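Capsule biosynthesis protein capD (Bacillus anthracis, PDB 3G9K) cleaves the poly-gamma-D-glutamate capsule and, as a transpeptidase, joins it by an amide bond to meso-diaminopimelic acid of the peptidoglycan. Local coordinates at residues 70-75 / 151-156. Residues are numbered along the deposited sequence; the frame is centred on the assembly and turned at random.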
# COMPACT_ATOMS: atom_id res chain seq x y z
N GLU B 70 19.21 -13.64 0.30
CA GLU B 70 18.32 -12.64 -0.31
C GLU B 70 17.15 -12.20 0.57
O GLU B 70 16.48 -13.03 1.19
CB GLU B 70 17.77 -13.15 -1.65
CG GLU B 70 17.08 -12.03 -2.45
CD GLU B 70 16.58 -12.47 -3.82
OE1 GLU B 70 15.54 -13.13 -3.89
OE2 GLU B 70 17.22 -12.13 -4.82
N THR B 71 16.89 -10.90 0.58
CA THR B 71 15.71 -10.35 1.27
C THR B 71 14.94 -9.49 0.32
O THR B 71 15.53 -8.71 -0.39
CB THR B 71 16.14 -9.58 2.53
OG1 THR B 71 16.70 -10.54 3.46
CG2 THR B 71 14.96 -8.82 3.19
N ILE B 72 13.63 -9.69 0.26
CA ILE B 72 12.75 -8.91 -0.60
C ILE B 72 11.62 -8.29 0.22
O ILE B 72 10.97 -8.97 0.99
CB ILE B 72 12.08 -9.74 -1.72
CG1 ILE B 72 13.10 -10.44 -2.60
CG2 ILE B 72 11.18 -8.87 -2.60
CD1 ILE B 72 12.42 -11.49 -3.50
N GLY B 73 11.41 -6.98 0.04
CA GLY B 73 10.22 -6.28 0.59
C GLY B 73 9.40 -5.81 -0.61
O GLY B 73 9.94 -5.28 -1.56
N ILE B 74 8.09 -6.03 -0.58
CA ILE B 74 7.27 -5.81 -1.77
C ILE B 74 5.83 -5.54 -1.34
O ILE B 74 5.35 -6.04 -0.30
CB ILE B 74 7.39 -7.00 -2.81
CG1 ILE B 74 6.77 -6.71 -4.16
CG2 ILE B 74 6.75 -8.35 -2.21
CD1 ILE B 74 7.21 -7.64 -5.27
N GLY B 75 5.14 -4.79 -2.19
CA GLY B 75 3.71 -4.56 -2.02
C GLY B 75 3.18 -3.72 -3.15
O GLY B 75 3.95 -3.26 -4.00
N ALA B 151 9.27 -2.26 -4.48
CA ALA B 151 10.06 -3.33 -3.86
C ALA B 151 11.52 -2.88 -3.60
O ALA B 151 12.04 -1.95 -4.27
CB ALA B 151 10.06 -4.53 -4.78
N LEU B 152 12.13 -3.49 -2.60
CA LEU B 152 13.61 -3.49 -2.45
C LEU B 152 14.06 -4.92 -2.33
O LEU B 152 13.33 -5.76 -1.83
CB LEU B 152 14.07 -2.65 -1.25
CG LEU B 152 13.82 -1.15 -1.28
CD1 LEU B 152 14.15 -0.59 0.14
CD2 LEU B 152 14.61 -0.38 -2.36
N ILE B 153 15.26 -5.19 -2.81
CA ILE B 153 15.88 -6.48 -2.68
C ILE B 153 17.26 -6.27 -2.10
O ILE B 153 18.03 -5.53 -2.67
CB ILE B 153 16.07 -7.15 -4.05
CG1 ILE B 153 14.74 -7.29 -4.80
CG2 ILE B 153 16.78 -8.52 -3.91
CD1 ILE B 153 14.91 -7.86 -6.23
N LYS B 154 17.57 -6.96 -1.00
CA LYS B 154 18.93 -6.98 -0.47
C LYS B 154 19.61 -8.30 -0.82
O LYS B 154 19.08 -9.35 -0.52
CB LYS B 154 18.94 -6.80 1.05
CG LYS B 154 20.35 -6.85 1.64
CD LYS B 154 20.46 -6.15 2.97
CE LYS B 154 21.92 -6.12 3.42
NZ LYS B 154 22.02 -5.84 4.87
N ASP B 155 20.75 -8.21 -1.47
CA ASP B 155 21.65 -9.34 -1.64
C ASP B 155 22.40 -9.50 -0.36
O ASP B 155 23.19 -8.68 -0.03
CB ASP B 155 22.64 -9.08 -2.77
CG ASP B 155 23.56 -10.27 -3.05
OD1 ASP B 155 23.93 -10.99 -2.13
OD2 ASP B 155 23.91 -10.46 -4.19
N GLU B 156 22.12 -10.55 0.37
CA GLU B 156 22.63 -10.63 1.70
C GLU B 156 24.06 -11.17 1.69
O GLU B 156 24.77 -11.01 2.64
CB GLU B 156 21.75 -11.49 2.62
CG GLU B 156 20.34 -11.03 2.86
CD GLU B 156 20.18 -10.07 3.99
OE1 GLU B 156 21.15 -9.74 4.65
OE2 GLU B 156 19.07 -9.58 4.19
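Thr71 holds OG1 beside its own backbone N, anti to the carbonyl carbon (chi1 -67°), while Glu156, just past the end of strand 150-155, is bent at chi2 (-88°), which turns CD back toward Thr71 OG1. The two side chains meet obliquely: Thr71 OG1 donates to Glu156 OE2 over 2.7 Å, reaching the oxygen on its anti side and slightly out of the carboxylate plane. Glu156 CG also packs near the backbone N of Glu70. The backbone of Thr71 is gripped as well, in a hydrogen-bonded antiparallel pair with Lys154, where Thr71 N to Lys154 O measures 2.9 Å and Lys154 N to Thr71 O 2.8 Å.

Two residues further along, Gly73 and Leu152 form the second such pair; Gly73 N to Leu152 O is nearly straight (166°), whereas the return bond from Leu152 N to Gly73 O is more bent. Glu70, Ile72, Ile74, Ala151 and Ile153, which belong to the non-hydrogen-bonded pairs, point to the other face from Thr71 and Lys154. Ile72 and Ile153 project in the same direction as neighbours across the strands, their CG1 atoms 4.2 Å apart. Ala151 CB meets Ile74 CG1 at 4.0 Å, and the extended chain of Glu70 crosses Ile153 so that OE2 comes 3.7 Å from Ile153 CG2. This carboxylate is held from outside the pair, by Tyr231 of the other chain at OE1 and by Tyr93 at OE2.

Helix 82-94, joined by Tyr231 of the other chain, covers this face; on the opposite face Leu152 and Lys154 also pack against that chain. Strands 70-75 and 150-155 are the two central members of a four-stranded antiparallel sheet, between 63-67 and 160-164, within the layered alpha-beta core of an Ntn-hydrolase of the gamma-glutamyltransferase family.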